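Local coordinates for protein glutathione S-transferase (PDB 3AY8) that probably transfers glutathione to electrophilic compounds, working as a homodimeric cytosolic enzyme with the GST fold, at residues A[16-21]-A[69-74]; A[44-49]-A[53-58]; A[143-146]-A[150-153]; A[162-167]-A[191-196]. All coordinates share one frame; numbering follows the deposited sequence.

Interaction 1 (A[16-21]-A[69-74])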
# COMPACT_ATOMS: atom_id res chain seq x y z
N ARG A 16 -12.41 -0.44 8.91
CA ARG A 16 -12.84 0.80 9.55
C ARG A 16 -12.49 2.03 8.72
O ARG A 16 -13.26 2.99 8.69
CB ARG A 16 -12.31 0.90 10.99
CG ARG A 16 -13.19 0.17 12.02
CD ARG A 16 -12.66 0.32 13.45
NE ARG A 16 -11.56 -0.61 13.75
CZ ARG A 16 -10.28 -0.27 13.80
NH1 ARG A 16 -9.35 -1.19 14.07
NH2 ARG A 16 -9.91 0.99 13.59
N GLY A 17 -11.35 1.99 8.03
CA GLY A 17 -10.93 3.10 7.16
C GLY A 17 -11.85 3.31 5.98
O GLY A 17 -12.12 4.45 5.57
N ALA A 18 -12.33 2.21 5.40
CA ALA A 18 -13.31 2.28 4.31
C ALA A 18 -14.64 2.88 4.80
O ALA A 18 -15.23 3.73 4.11
CB ALA A 18 -13.53 0.89 3.71
N LEU A 19 -15.12 2.45 5.97
CA LEU A 19 -16.38 2.99 6.52
C LEU A 19 -16.24 4.47 6.89
O LEU A 19 -17.12 5.29 6.58
CB LEU A 19 -16.90 2.15 7.69
CG LEU A 19 -18.22 2.59 8.34
CD1 LEU A 19 -19.37 2.69 7.35
CD2 LEU A 19 -18.61 1.68 9.52
N LEU A 20 -15.12 4.82 7.52
CA LEU A 20 -14.85 6.21 7.84
C LEU A 20 -14.91 7.12 6.62
O LEU A 20 -15.37 8.26 6.71
CB LEU A 20 -13.49 6.35 8.53
CG LEU A 20 -13.42 6.12 10.05
CD1 LEU A 20 -11.96 5.94 10.48
CD2 LEU A 20 -14.06 7.27 10.85
N ALA A 21 -14.42 6.63 5.48
CA ALA A 21 -14.48 7.39 4.22
C ALA A 21 -15.94 7.58 3.79
O ALA A 21 -16.33 8.67 3.40
CB ALA A 21 -13.69 6.69 3.12
N ARG A 69 -8.44 1.30 0.65
CA ARG A 69 -8.08 2.62 0.10
C ARG A 69 -8.58 2.85 -1.34
O ARG A 69 -8.89 3.97 -1.70
CB ARG A 69 -6.59 2.89 0.24
CG ARG A 69 -6.12 2.85 1.71
CD ARG A 69 -4.77 2.21 1.83
NE ARG A 69 -4.46 1.76 3.19
CZ ARG A 69 -4.45 0.50 3.61
NH1 ARG A 69 -4.77 -0.49 2.79
NH2 ARG A 69 -4.13 0.21 4.86
N ALA A 70 -8.65 1.78 -2.13
CA ALA A 70 -9.34 1.81 -3.43
C ALA A 70 -10.82 2.17 -3.27
O ALA A 70 -11.36 3.00 -4.02
CB ALA A 70 -9.20 0.49 -4.13
N ILE A 71 -11.47 1.55 -2.28
CA ILE A 71 -12.86 1.87 -1.92
C ILE A 71 -13.01 3.36 -1.57
O ILE A 71 -13.88 4.04 -2.12
CB ILE A 71 -13.35 0.96 -0.76
CG1 ILE A 71 -13.51 -0.47 -1.26
CG2 ILE A 71 -14.67 1.49 -0.15
CD1 ILE A 71 -13.41 -1.54 -0.15
N ALA A 72 -12.15 3.85 -0.68
CA ALA A 72 -12.18 5.25 -0.27
C ALA A 72 -12.09 6.23 -1.46
O ALA A 72 -12.86 7.20 -1.53
CB ALA A 72 -11.08 5.54 0.75
N CYS A 73 -11.15 5.98 -2.37
CA CYS A 73 -10.97 6.83 -3.55
C CYS A 73 -12.16 6.71 -4.52
O CYS A 73 -12.57 7.69 -5.13
CB CYS A 73 -9.67 6.47 -4.29
SG CYS A 73 -8.17 6.78 -3.34
N TYR A 74 -12.68 5.50 -4.67
CA TYR A 74 -13.83 5.25 -5.54
C TYR A 74 -15.09 5.96 -5.02
O TYR A 74 -15.78 6.66 -5.78
CB TYR A 74 -14.07 3.75 -5.67
CG TYR A 74 -15.36 3.43 -6.39
CD1 TYR A 74 -15.45 3.57 -7.78
CD2 TYR A 74 -16.49 3.02 -5.69
CE1 TYR A 74 -16.63 3.30 -8.44
CE2 TYR A 74 -17.68 2.74 -6.35
CZ TYR A 74 -17.74 2.88 -7.73
OH TYR A 74 -18.91 2.60 -8.40

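Interaction 2 (A[44-49]-A[53-58])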
# COMPACT_ATOMS: atom_id res chain seq x y z
N GLU A 44 -23.72 -16.64 3.25
CA GLU A 44 -23.67 -16.94 1.81
C GLU A 44 -23.54 -15.69 0.94
O GLU A 44 -22.83 -15.71 -0.07
CB GLU A 44 -24.93 -17.71 1.38
CG GLU A 44 -25.12 -19.08 2.04
CD GLU A 44 -24.44 -20.22 1.30
OE1 GLU A 44 -23.72 -19.97 0.30
OE2 GLU A 44 -24.62 -21.38 1.72
N SER A 45 -24.22 -14.62 1.35
CA SER A 45 -24.19 -13.34 0.63
C SER A 45 -22.78 -12.76 0.49
O SER A 45 -22.49 -12.06 -0.48
CB SER A 45 -25.11 -12.32 1.31
OG SER A 45 -24.79 -12.14 2.68
N PHE A 46 -21.91 -13.07 1.45
CA PHE A 46 -20.50 -12.64 1.42
C PHE A 46 -19.60 -13.60 0.64
O PHE A 46 -18.85 -13.16 -0.24
CB PHE A 46 -19.97 -12.45 2.84
CG PHE A 46 -18.50 -12.13 2.91
CD1 PHE A 46 -17.60 -13.02 3.48
CD2 PHE A 46 -18.01 -10.93 2.39
CE1 PHE A 46 -16.24 -12.73 3.55
CE2 PHE A 46 -16.65 -10.63 2.45
CZ PHE A 46 -15.77 -11.54 3.03
N LEU A 47 -19.67 -14.89 0.97
CA LEU A 47 -18.84 -15.94 0.36
C LEU A 47 -19.03 -16.04 -1.16
O LEU A 47 -18.13 -16.51 -1.87
CB LEU A 47 -19.11 -17.31 1.02
CG LEU A 47 -18.97 -17.45 2.55
CD1 LEU A 47 -19.71 -18.67 3.05
CD2 LEU A 47 -17.52 -17.49 3.00
N LYS A 48 -20.18 -15.58 -1.64
CA LYS A 48 -20.57 -15.63 -3.05
C LYS A 48 -19.75 -14.73 -3.98
O LYS A 48 -19.24 -15.18 -5.01
CB LYS A 48 -22.06 -15.29 -3.19
CG LYS A 48 -22.62 -15.39 -4.60
CD LYS A 48 -23.98 -14.69 -4.73
CE LYS A 48 -25.12 -15.53 -4.15
NZ LYS A 48 -26.45 -14.95 -4.50
N LEU A 49 -19.61 -13.45 -3.61
CA LEU A 49 -19.21 -12.41 -4.57
C LEU A 49 -17.72 -12.18 -4.83
O LEU A 49 -17.37 -11.64 -5.88
CB LEU A 49 -19.91 -11.08 -4.24
CG LEU A 49 -20.13 -10.60 -2.80
CD1 LEU A 49 -18.83 -10.34 -2.06
CD2 LEU A 49 -21.00 -9.35 -2.81
N HIS A 53 -12.25 -14.51 1.16
CA HIS A 53 -12.82 -13.71 2.25
C HIS A 53 -12.12 -12.35 2.44
O HIS A 53 -11.44 -12.14 3.44
CB HIS A 53 -12.80 -14.49 3.59
CG HIS A 53 -12.96 -15.97 3.46
ND1 HIS A 53 -14.14 -16.58 3.08
CD2 HIS A 53 -12.09 -16.99 3.70
CE1 HIS A 53 -13.99 -17.89 3.07
NE2 HIS A 53 -12.75 -18.16 3.45
N CYS A 54 -12.29 -11.42 1.49
CA CYS A 54 -11.69 -10.10 1.63
C CYS A 54 -12.63 -9.10 2.30
O CYS A 54 -13.76 -8.89 1.86
CB CYS A 54 -11.18 -9.57 0.28
SG CYS A 54 -9.78 -10.50 -0.39
N VAL A 55 -12.14 -8.50 3.39
CA VAL A 55 -12.86 -7.43 4.08
C VAL A 55 -11.91 -6.22 4.25
O VAL A 55 -10.75 -6.39 4.63
CB VAL A 55 -13.43 -7.91 5.45
CG1 VAL A 55 -14.12 -6.77 6.19
CG2 VAL A 55 -14.43 -9.06 5.27
N PRO A 56 -12.40 -5.00 3.95
CA PRO A 56 -13.73 -4.63 3.48
C PRO A 56 -13.95 -4.95 2.00
O PRO A 56 -12.99 -4.99 1.22
CB PRO A 56 -13.77 -3.12 3.70
CG PRO A 56 -12.35 -2.69 3.55
CD PRO A 56 -11.51 -3.83 4.03
N THR A 57 -15.20 -5.21 1.66
CA THR A 57 -15.61 -5.37 0.27
C THR A 57 -16.82 -4.46 0.04
O THR A 57 -17.77 -4.47 0.83
CB THR A 57 -15.98 -6.84 -0.04
OG1 THR A 57 -14.81 -7.65 0.01
CG2 THR A 57 -16.64 -6.99 -1.43
N LEU A 58 -16.75 -3.67 -1.02
CA LEU A 58 -17.85 -2.83 -1.43
C LEU A 58 -18.62 -3.52 -2.57
O LEU A 58 -18.02 -4.02 -3.52
CB LEU A 58 -17.32 -1.48 -1.90
CG LEU A 58 -18.33 -0.37 -2.24
CD1 LEU A 58 -18.93 0.27 -0.98
CD2 LEU A 58 -17.68 0.68 -3.12

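Interaction 3 (A[143-146]-A[150-153])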
# COMPACT_ATOMS: atom_id res chain seq x y z
N GLN A 143 6.18 14.00 11.30
CA GLN A 143 6.70 15.05 10.39
C GLN A 143 5.67 15.55 9.37
O GLN A 143 5.55 16.76 9.16
CB GLN A 143 7.99 14.62 9.69
CG GLN A 143 9.21 14.55 10.62
CD GLN A 143 9.38 15.81 11.47
OE1 GLN A 143 9.48 16.92 10.96
NE2 GLN A 143 9.39 15.63 12.78
N PHE A 144 4.92 14.63 8.75
CA PHE A 144 3.81 15.04 7.85
C PHE A 144 2.95 16.09 8.56
O PHE A 144 2.58 17.11 7.97
CB PHE A 144 2.89 13.87 7.47
CG PHE A 144 3.57 12.73 6.75
CD1 PHE A 144 4.76 12.92 6.05
CD2 PHE A 144 2.99 11.47 6.75
CE1 PHE A 144 5.38 11.84 5.39
CE2 PHE A 144 3.59 10.41 6.10
CZ PHE A 144 4.79 10.59 5.43
N LEU A 145 2.65 15.83 9.83
CA LEU A 145 1.74 16.66 10.61
C LEU A 145 2.41 17.90 11.24
O LEU A 145 1.77 18.63 12.00
CB LEU A 145 1.07 15.80 11.69
CG LEU A 145 0.11 14.73 11.15
CD1 LEU A 145 -0.14 13.67 12.21
CD2 LEU A 145 -1.20 15.36 10.66
N GLU A 146 3.68 18.12 10.94
CA GLU A 146 4.39 19.33 11.35
C GLU A 146 4.07 20.45 10.36
O GLU A 146 3.96 21.62 10.74
CB GLU A 146 5.90 19.08 11.40
CG GLU A 146 6.76 20.32 11.76
CD GLU A 146 6.59 20.76 13.20
OE1 GLU A 146 6.34 19.89 14.07
OE2 GLU A 146 6.69 21.97 13.46
N TRP A 150 -3.76 18.54 9.06
CA TRP A 150 -4.15 17.16 8.76
C TRP A 150 -3.03 16.48 7.94
O TRP A 150 -2.05 17.14 7.61
CB TRP A 150 -5.50 17.15 8.01
CG TRP A 150 -6.62 17.80 8.81
CD1 TRP A 150 -6.99 19.12 8.78
CD2 TRP A 150 -7.49 17.16 9.75
NE1 TRP A 150 -8.04 19.34 9.64
CE2 TRP A 150 -8.37 18.16 10.26
CE3 TRP A 150 -7.61 15.85 10.24
CZ2 TRP A 150 -9.37 17.88 11.20
CZ3 TRP A 150 -8.60 15.57 11.18
CH2 TRP A 150 -9.47 16.58 11.65
N VAL A 151 -3.16 15.18 7.65
CA VAL A 151 -2.01 14.43 7.09
C VAL A 151 -1.57 14.89 5.70
O VAL A 151 -0.39 14.80 5.36
CB VAL A 151 -2.20 12.87 7.05
CG1 VAL A 151 -2.36 12.27 8.44
CG2 VAL A 151 -3.34 12.47 6.13
N ALA A 152 -2.50 15.38 4.89
CA ALA A 152 -2.20 15.64 3.48
C ALA A 152 -2.53 17.05 3.03
O ALA A 152 -2.35 17.38 1.85
CB ALA A 152 -2.91 14.61 2.58
N ALA A 153 -3.01 17.88 3.96
CA ALA A 153 -3.49 19.22 3.65
C ALA A 153 -3.87 19.91 4.94
O ALA A 153 -3.82 19.30 6.02
CB ALA A 153 -4.70 19.18 2.70
O HOH W 1 1.78 17.42 5.43

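Interaction 4 (A[162-167]-A[191-196])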
# COMPACT_ATOMS: atom_id res chain seq x y z
N SER A 162 -8.16 6.92 6.58
CA SER A 162 -7.40 5.67 6.55
C SER A 162 -6.33 5.62 7.64
O SER A 162 -6.20 4.62 8.37
CB SER A 162 -6.76 5.47 5.17
OG SER A 162 -7.75 5.12 4.21
N ILE A 163 -5.54 6.68 7.75
CA ILE A 163 -4.45 6.74 8.73
C ILE A 163 -5.01 6.79 10.17
O ILE A 163 -4.46 6.19 11.07
CB ILE A 163 -3.45 7.88 8.41
CG1 ILE A 163 -2.77 7.59 7.05
CG2 ILE A 163 -2.39 8.02 9.49
CD1 ILE A 163 -1.79 8.69 6.55
N TYR A 164 -6.15 7.46 10.35
CA TYR A 164 -6.85 7.42 11.64
C TYR A 164 -7.29 5.99 12.00
O TYR A 164 -7.12 5.55 13.15
CB TYR A 164 -8.00 8.43 11.66
CG TYR A 164 -8.91 8.36 12.87
CD1 TYR A 164 -8.38 8.26 14.17
CD2 TYR A 164 -10.30 8.43 12.72
CE1 TYR A 164 -9.21 8.20 15.28
CE2 TYR A 164 -11.15 8.38 13.83
CZ TYR A 164 -10.58 8.26 15.11
OH TYR A 164 -11.39 8.22 16.22
N ALA A 165 -7.84 5.25 11.04
CA ALA A 165 -8.24 3.86 11.29
C ALA A 165 -7.04 3.01 11.73
O ALA A 165 -7.15 2.20 12.67
CB ALA A 165 -8.91 3.25 10.05
N SER A 166 -5.90 3.22 11.08
CA SER A 166 -4.67 2.53 11.44
C SER A 166 -4.18 2.93 12.85
O SER A 166 -3.98 2.07 13.72
CB SER A 166 -3.59 2.80 10.40
OG SER A 166 -3.89 2.17 9.16
N MET A 167 -3.99 4.24 13.05
CA MET A 167 -3.47 4.77 14.32
C MET A 167 -4.36 4.44 15.52
O MET A 167 -3.86 4.11 16.59
CB MET A 167 -3.28 6.30 14.24
CG MET A 167 -2.05 6.73 13.48
SD MET A 167 -0.53 5.96 14.08
CE MET A 167 -0.52 6.38 15.84
N LEU A 191 -11.17 12.89 16.31
CA LEU A 191 -12.44 12.68 17.04
C LEU A 191 -13.60 13.50 16.48
O LEU A 191 -14.75 13.16 16.70
CB LEU A 191 -12.29 12.94 18.54
CG LEU A 191 -11.38 11.97 19.29
CD1 LEU A 191 -11.00 12.54 20.66
CD2 LEU A 191 -12.03 10.60 19.42
N LEU A 192 -13.28 14.57 15.76
CA LEU A 192 -14.29 15.40 15.11
C LEU A 192 -14.77 14.82 13.78
O LEU A 192 -15.78 15.26 13.24
CB LEU A 192 -13.74 16.80 14.82
CG LEU A 192 -13.01 17.64 15.86
CD1 LEU A 192 -12.30 18.76 15.12
CD2 LEU A 192 -13.95 18.22 16.90
N LEU A 193 -14.03 13.85 13.23
CA LEU A 193 -14.40 13.25 11.94
C LEU A 193 -15.74 12.52 12.03
O LEU A 193 -16.06 11.91 13.06
CB LEU A 193 -13.32 12.28 11.43
CG LEU A 193 -11.93 12.80 11.04
CD1 LEU A 193 -10.94 11.63 10.85
CD2 LEU A 193 -11.98 13.69 9.78
N PRO A 194 -16.55 12.58 10.94
CA PRO A 194 -17.79 11.81 10.95
C PRO A 194 -17.49 10.32 11.20
O PRO A 194 -16.55 9.77 10.62
CB PRO A 194 -18.36 12.03 9.54
CG PRO A 194 -17.77 13.36 9.10
CD PRO A 194 -16.40 13.39 9.71
N GLY A 195 -18.26 9.70 12.09
CA GLY A 195 -18.10 8.29 12.39
C GLY A 195 -16.89 7.90 13.23
O GLY A 195 -16.56 6.73 13.32
N ALA A 196 -16.29 8.87 13.88
CA ALA A 196 -15.18 8.60 14.75
C ALA A 196 -15.47 7.67 15.93
O ALA A 196 -14.69 6.81 16.15
CB ALA A 196 -14.59 9.83 15.20

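Interaction 1 (A[16-21]-A[69-74])
Ala-18 and Ala-21 of helix 13-25 meet Ile-71 and Ala-72 of helix 68-79, and these four small or branched side chains make nearly all of the seam between the two segments. Ala-18, with the most surface buried here, offers its lone CB to one branch of Ile-71: the methyl CG2 stands 4.1 Å from that CB. The isoleucine side chain leaves its backbone toward the facing helix, and with CG2 trans to the backbone N it is this short branch, and not the longer CG1-CD1 arm, that makes the contact. One turn further along helix 13-25, a second methyl pair follows, Ala-21 CB lying 3.7 Å from Ala-72 CB. Here the helices come close: the CA atoms of Ala-21 and Ala-72 are only 5.5 Å apart, a close approach with an alanine on each side. No hydrogen bond crosses the seam, so it is held by van der Waals packing alone, and all four residues are buried. In the thioredoxin-like N-terminal domain, Pro-56 of the loop leading into strand 57-60 packs on both Ala-18 and Ile-71. Leu-20 of helix 13-25 touches helices 158-173 and 196-213, and Leu-19 also touches the latter, while Cys-73 and Arg-69 of helix 68-79 pack on helix 90-120, and Ala-70 and Tyr-74 meet Ala-94 of the second subunit.

Interaction 2 (A[44-49]-A[53-58])
The loop that carries the cis-proline of the thioredoxin-like domain, running from His-53 into strand 57-60, is packed by the short helix 44-49 through Phe-46, Leu-47 and Leu-49. Phe-46 does most of the work. Its CG is trans to the backbone N (chi1 175°), which sends the ring out from the helix so that its far end lodges among the loop residues. Phe-46 CE1 lies 3.9 Å from His-53 CB, the two side chains crossing at about a right angle, and Phe-46 CZ is 3.7 Å from His-53 CA. The carbonyl Cys-54 O sits in the plane of the phenyl ring at its edge, 3.4 Å from Phe-46 CE2, and the Val-55 methyl CG2 approaches Phe-46 CZ obliquely at 3.6 Å. Cys-54 and Val-55 were both modelled in two conformers, so these last two distances belong to one of them. At the more exposed end, Leu-47 CD2 comes up to the edge of the imidazole, 3.5 Å from His-53 ND1. At the other end, Leu-49 and Thr-57 lie side by side, pointing opposite ways, with Leu-49 CD1 4.1 Å from Thr-57 CG2. Asn-50 hydrogen-bonds through ND2 to Thr-57 OG1, while the backbone of Thr-57 pairs with Tyr-7. A cis peptide between Val-55 and Pro-56, entering a central strand, is the signature of the thioredoxin fold; in glutathione transferases this loop generally borders the glutathione pocket.

Interaction 3 (A[143-146]-A[150-153])
Leu-145 CG and Val-151 CG1 each lie opposite their own carbonyl carbon (chi1 -67° and -63°), and in this setting Leu-145 CD2 reaches Val-151. Leu-145 thereby swings that methyl off the last turns of helix 128-147 and onto the chain that doubles back after it, in the all-helical C-terminal domain of the GST fold. The methyl lies mainly against backbone. Leu-145 CD2 is 3.5 Å from Trp-150 C and 3.6 Å from Val-151 N, sitting over the peptide link between those two residues, and its apolar partner is Val-151 CG1 at 4.0 Å. Phe-144 contributes less: its CB faces Val-151 O, while its ring leads away to an edge-to-face contact with Phe-102 and a cation-pi contact with Arg-99. The four touching residues are all buried, and the peptide groups of the returning loop find polar partners around them. Val-151 N donates to Asp-160 OD1, at the start of helix 158-173, and Val-151 O accepts from Arg-99 NE of helix 90-120. Asp-160 three places after Thr-157 is consistent with the Ser/Thr-x-x-Asp N-capping box pattern known in glutathione transferases. The loop also closes on itself, with Trp-150 N bonded to Ala-153 O at 3.1 Å. Trp-186 of helix 181-190 packs on both Leu-145 and Val-151. No direct hydrogen bond joins the two segments, but a water bridges them: it donates to Phe-144 O at 2.7 Å and, weakly, to Val-151 O at 3.4 Å.

Interaction 4 (A[162-167]-A[191-196])
Tyr-164 wedges its side chain, in a buried and largely apolar contact, from helix 158-173 against the connection between helices 181-190 and 196-213 in the C-terminal helical domain of the GST fold. That connection holds a type II beta turn from Leu-193 to Ala-196, closed by Ala-196 N donating to Leu-193 O at 3.2 Å. Gly-195 takes the positive phi of 74° that the third position of such a turn calls for, and also serves as N-cap of helix 196-213. With CG trans to the backbone N (chi1 173°), the Tyr-164 side chain sets off toward the turn, and the ring arrives against Leu-193 and Ala-196. Its CD2 and CE2 atoms do the packing, approached obliquely: Tyr-164 CD2 is 3.8 Å from Leu-193 CD1, the two side chains antiparallel and alongside, and Tyr-164 CE2 is 4.0 Å from Ala-196 CB. Leu-191, although its side chain starts out pointing away, curls back so that its methyl CD2 comes near the phenol oxygen. Ile-187 and Cys-190 of helix 181-190 also pack on the tyrosine. The hydroxyl finds its polar partner in Glu-200 OE2, one turn into the last helix, while Tyr-164 OH also sits 3.7 Å from Ala-196 CB.

Interactions 1 and 2 belong to the thioredoxin-like domain, 3 and 4 to the helical one. Interaction 2 is nested within the chain loop that interaction 1 closes, and they touch through the cis-proline loop: Ala-18 CB packs on Pro-56 CG at 3.8 Å. Interactions 1 and 4, with centres 11 Å apart, join the two domains; Arg-16 NH2 probably hydrogen-bonds to Ala-165 O, 3.2 Å away, and Leu-20 CD2 lies against Pro-194 O. Interaction 4 meets interaction 3 where Trp-150 CZ3 reaches Leu-193 CD2, at 4.1 Å. Interactions 2 and 3 lie on opposite sides of the chain's centre, their centres 34 Å apart; interaction 2 includes the loop that in related glutathione transferases generally borders the glutathione site, and probably does here.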